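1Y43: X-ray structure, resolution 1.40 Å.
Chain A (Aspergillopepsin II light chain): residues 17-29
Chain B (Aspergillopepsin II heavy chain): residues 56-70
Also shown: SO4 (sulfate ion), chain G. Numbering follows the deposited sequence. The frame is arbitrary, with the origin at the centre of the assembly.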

# COMPACT_ATOMS: atom_id res chain seq x y z
N TYR A 17 0.79 -14.34 8.78
CA TYR A 17 1.07 -12.90 8.86
C TYR A 17 -0.04 -12.19 9.62
O TYR A 17 -1.21 -12.25 9.22
N THR A 18 0.32 -11.52 10.72
CA THR A 18 -0.68 -10.78 11.50
C THR A 18 -0.39 -9.28 11.62
O THR A 18 -1.17 -8.54 12.21
N LYS A 19 0.75 -8.84 11.09
CA LYS A 19 1.10 -7.42 11.14
C LYS A 19 2.06 -7.08 10.01
O LYS A 19 2.94 -7.88 9.68
N VAL A 20 1.81 -5.95 9.34
CA VAL A 20 2.70 -5.49 8.27
C VAL A 20 2.82 -3.99 8.48
O VAL A 20 1.82 -3.30 8.70
N THR A 21 4.04 -3.48 8.42
CA THR A 21 4.26 -2.06 8.61
C THR A 21 5.35 -1.55 7.67
O THR A 21 6.17 -2.33 7.17
N GLY A 22 5.33 -0.25 7.41
CA GLY A 22 6.33 0.37 6.56
C GLY A 22 6.28 1.86 6.76
O GLY A 22 5.25 2.41 7.15
N GLU A 23 7.37 2.54 6.42
CA GLU A 23 7.45 3.98 6.56
C GLU A 23 7.92 4.57 5.23
O GLU A 23 8.82 4.02 4.60
N PHE A 24 7.28 5.63 4.76
CA PHE A 24 7.69 6.26 3.50
C PHE A 24 7.47 7.76 3.53
O PHE A 24 6.71 8.29 4.34
N THR A 25 8.15 8.45 2.63
CA THR A 25 8.00 9.88 2.51
C THR A 25 7.02 10.13 1.36
O THR A 25 7.12 9.50 0.30
N VAL A 26 6.07 11.03 1.57
CA VAL A 26 5.08 11.35 0.56
C VAL A 26 5.81 11.95 -0.63
O VAL A 26 6.46 13.00 -0.51
N PRO A 27 5.68 11.31 -1.80
CA PRO A 27 6.35 11.79 -3.00
C PRO A 27 5.75 12.99 -3.71
O PRO A 27 4.61 13.38 -3.49
N SER A 28 6.57 13.55 -4.59
CA SER A 28 6.20 14.67 -5.45
C SER A 28 5.65 14.00 -6.72
O SER A 28 6.33 13.17 -7.32
N VAL A 29 4.42 14.35 -7.10
CA VAL A 29 3.81 13.75 -8.29
C VAL A 29 3.61 14.71 -9.45
O VAL A 29 3.35 15.91 -9.26
N THR B 56 -4.14 15.14 8.01
CA THR B 56 -3.62 15.92 6.89
C THR B 56 -2.32 15.31 6.38
O THR B 56 -1.41 15.00 7.16
N ILE B 57 -2.25 15.11 5.06
CA ILE B 57 -1.10 14.53 4.38
C ILE B 57 -0.55 15.59 3.41
O ILE B 57 -1.31 16.13 2.60
N SER B 58 0.75 15.88 3.49
CA SER B 58 1.39 16.86 2.60
C SER B 58 2.65 16.27 1.95
O SER B 58 3.25 15.33 2.46
N GLU B 59 3.06 16.86 0.83
CA GLU B 59 4.25 16.40 0.14
C GLU B 59 5.43 16.44 1.11
O GLU B 59 5.55 17.38 1.91
N GLY B 60 6.25 15.39 1.09
CA GLY B 60 7.42 15.36 1.94
C GLY B 60 7.24 14.84 3.34
O GLY B 60 8.23 14.61 4.03
N ASP B 61 6.00 14.66 3.79
CA ASP B 61 5.76 14.16 5.14
C ASP B 61 6.17 12.70 5.26
O ASP B 61 6.08 11.93 4.30
N SER B 62 6.61 12.32 6.46
CA SER B 62 6.99 10.95 6.75
C SER B 62 5.76 10.26 7.32
O SER B 62 5.19 10.71 8.33
N ILE B 63 5.36 9.19 6.66
CA ILE B 63 4.18 8.45 7.05
C ILE B 63 4.54 7.03 7.47
O ILE B 63 5.42 6.42 6.87
N LYS B 64 3.90 6.54 8.53
CA LYS B 64 4.11 5.16 8.95
C LYS B 64 2.74 4.49 8.87
O LYS B 64 1.77 4.98 9.46
N VAL B 65 2.64 3.43 8.09
CA VAL B 65 1.38 2.70 7.95
C VAL B 65 1.51 1.30 8.53
O VAL B 65 2.52 0.62 8.33
N THR B 66 0.44 0.84 9.17
CA THR B 66 0.43 -0.47 9.79
C THR B 66 -0.95 -1.13 9.74
O THR B 66 -1.96 -0.46 9.97
N VAL B 67 -0.98 -2.41 9.38
CA VAL B 67 -2.23 -3.18 9.44
C VAL B 67 -1.92 -4.35 10.38
O VAL B 67 -0.80 -4.87 10.41
N GLU B 68 -2.89 -4.71 11.21
CA GLU B 68 -2.75 -5.79 12.17
C GLU B 68 -4.04 -6.61 12.15
O GLU B 68 -5.14 -6.04 12.11
N ALA B 69 -3.90 -7.93 12.19
CA ALA B 69 -5.06 -8.82 12.20
C ALA B 69 -5.11 -9.51 13.55
O ALA B 69 -4.13 -10.14 13.95
N THR B 70 -6.21 -9.35 14.27
CA THR B 70 -6.36 -10.00 15.57
C THR B 70 -7.04 -11.38 15.41
O THR B 70 -7.05 -12.20 16.33

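The light-chain strand 17-25 and the heavy-chain strand 62-69 run antiparallel, and their strongest polar links are backbone hydrogen bonds, such as Ile B63 N to Phe A24 O (2.8 Å) and Ala B69 N to Thr A18 O (2.8 Å). Past the strand, Val A26 N reaches Asp B61 O (2.9 Å) and Gly B60 N reaches Val A26 O (2.9 Å). Gly B60 lies in a type II turn with phi 86°, where a CB would jam against the preceding carbonyl. Asp B61 (chi1 m) steadies this turn, its OD2 accepting from Ser B58 N at 3.0 Å.

Among side chains, the direct hydrogen bond joins Thr A21 OG1 (chi1 t) to Thr B66 OG1 (chi1 m) at 3.0 Å; they face each other in a non-hydrogen-bonded pair, where short hydroxyls can meet. Thr A25 and Ser B62, both m, form a similar pair, but their OG1 and OG stand 4.2 Å apart, and one water bridges them, 2.9 Å from Thr A25 OG1 and 2.8 Å from Ser B62 OG. On this same sheet face Lys B64 extends all-t, so that NZ hydrogen-bonds sulfate O2 at 3.0 Å and, weakly, O4 at 3.1 Å. Lys A19, also all-t, lays its CG 3.8 Å from CG of Glu B68 (chi1 m), so that the methylene parts of two long polar side chains pack together.

The other face is apolar. Val A20 (t) sets CB 4.1 Å from Val B67 CG2. Phe A24 (p) brings its ring nearer the partner strand: Ile B63 CB lies over one face, 4.1 Å from CZ, while Val B65 CG2 approaches the edge, 4.1 Å from CE1. Beyond the strand, Val A26 (t) points toward the heavy chain, its CG2 lying 3.6 Å from Ile B63 CG1 and 3.8 Å from Ile B57 CG2; the compact branched side chain fits this buried pocket.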

# COMPACT_ATOMS: atom_id res chain seq x y z
CB TYR A 17 1.21 -12.29 7.47
CG TYR A 17 2.36 -12.85 6.68
CD1 TYR A 17 3.68 -12.74 7.14
CD2 TYR A 17 2.14 -13.55 5.49
CE1 TYR A 17 4.74 -13.31 6.44
CE2 TYR A 17 3.19 -14.12 4.78
CZ TYR A 17 4.49 -14.01 5.26
OH TYR A 17 5.50 -14.60 4.55
CB THR A 18 -0.83 -11.37 12.92
OG1 THR A 18 0.42 -11.27 13.61
CG2 THR A 18 -1.27 -12.84 12.85
CB LYS A 19 1.76 -7.07 12.48
CG LYS A 19 2.22 -5.62 12.60
CD LYS A 19 2.94 -5.38 13.91
CE LYS A 19 3.89 -4.22 13.76
NZ LYS A 19 4.82 -4.16 14.92
CB VAL A 20 2.14 -5.75 6.86
CG1 VAL A 20 3.18 -5.33 5.82
CG2 VAL A 20 1.76 -7.21 6.69
CB THR A 21 4.61 -1.75 10.10
OG1 THR A 21 4.71 -0.34 10.28
CG2 THR A 21 5.92 -2.42 10.52
CB GLU A 23 8.46 4.31 7.67
CG GLU A 23 8.63 5.78 8.00
CD GLU A 23 9.62 6.02 9.14
OE1 GLU A 23 9.68 5.18 10.09
OE2 GLU A 23 10.34 7.04 9.08
CB PHE A 24 6.96 5.65 2.29
CG PHE A 24 5.46 5.86 2.31
CD1 PHE A 24 4.63 4.95 2.95
CD2 PHE A 24 4.88 6.97 1.68
CE1 PHE A 24 3.24 5.12 2.97
CE2 PHE A 24 3.49 7.15 1.69
CZ PHE A 24 2.68 6.22 2.34
CB THR A 25 9.35 10.53 2.19
OG1 THR A 25 10.27 10.20 3.24
CG2 THR A 25 9.22 12.03 2.10
CB VAL A 26 4.03 12.31 1.11
CG1 VAL A 26 3.02 12.63 0.05
CG2 VAL A 26 3.33 11.68 2.31
CB PRO A 27 6.28 10.56 -3.91
CG PRO A 27 4.91 10.04 -3.62
CD PRO A 27 4.88 10.10 -2.09
CB SER A 28 7.45 15.49 -5.78
OG SER A 28 7.09 16.67 -6.48
CB VAL A 29 2.44 13.08 -7.98
CG1 VAL A 29 2.63 11.82 -7.17
CG2 VAL A 29 1.52 14.05 -7.24
CB THR B 56 -3.35 17.36 7.36
OG1 THR B 56 -4.58 17.94 7.80
CG2 THR B 56 -2.78 18.19 6.22
CB ILE B 57 -1.52 13.29 3.54
CG1 ILE B 57 -2.37 12.31 4.36
CG2 ILE B 57 -0.29 12.60 2.95
CD1 ILE B 57 -1.63 11.59 5.46
CB SER B 58 1.83 18.12 3.37
OG SER B 58 0.74 18.75 4.04
CB GLU B 59 4.57 17.29 -1.07
CG GLU B 59 5.65 16.74 -2.02
CD GLU B 59 7.09 16.93 -1.54
OE1 GLU B 59 7.35 17.85 -0.74
OE2 GLU B 59 7.97 16.17 -1.99
CB ASP B 61 4.28 14.26 5.50
CG ASP B 61 3.82 15.68 5.76
OD1 ASP B 61 4.66 16.59 5.89
OD2 ASP B 61 2.59 15.87 5.86
CB SER B 62 8.10 10.93 7.79
OG SER B 62 9.32 11.28 7.18
CB ILE B 63 3.21 8.35 5.85
CG1 ILE B 63 2.85 9.74 5.33
CG2 ILE B 63 1.97 7.56 6.22
CD1 ILE B 63 2.24 10.68 6.34
CB LYS B 64 4.66 5.07 10.38
CG LYS B 64 4.89 3.64 10.85
CD LYS B 64 5.56 3.61 12.20
CE LYS B 64 5.73 2.18 12.72
NZ LYS B 64 6.18 2.20 14.15
CB VAL B 65 0.92 2.61 6.47
CG1 VAL B 65 0.39 3.96 6.00
CG2 VAL B 65 2.06 2.13 5.56
CB THR B 66 0.76 -0.33 11.30
OG1 THR B 66 2.03 0.31 11.46
CG2 THR B 66 0.76 -1.68 12.01
CB VAL B 67 -2.76 -3.74 8.08
CG1 VAL B 67 -3.28 -2.61 7.20
CG2 VAL B 67 -1.72 -4.59 7.37
CB GLU B 68 -2.54 -5.22 13.57
CG GLU B 68 -1.21 -4.49 13.78
CD GLU B 68 -1.09 -3.87 15.19
OE1 GLU B 68 -1.96 -4.15 16.05
OE2 GLU B 68 -0.12 -3.09 15.43
CB ALA B 69 -4.92 -9.87 11.10
CB THR B 70 -7.13 -9.10 16.57
OG1 THR B 70 -8.34 -8.63 15.97
CG2 THR B 70 -6.27 -7.90 16.96
S SO4 G . 5.36 4.72 16.59
O1 SO4 G . 4.82 6.10 16.91
O2 SO4 G . 6.48 4.87 15.58
O3 SO4 G . 5.90 4.07 17.85
O4 SO4 G . 4.26 3.87 16.00
O HOH W 1 10.04 8.94 5.84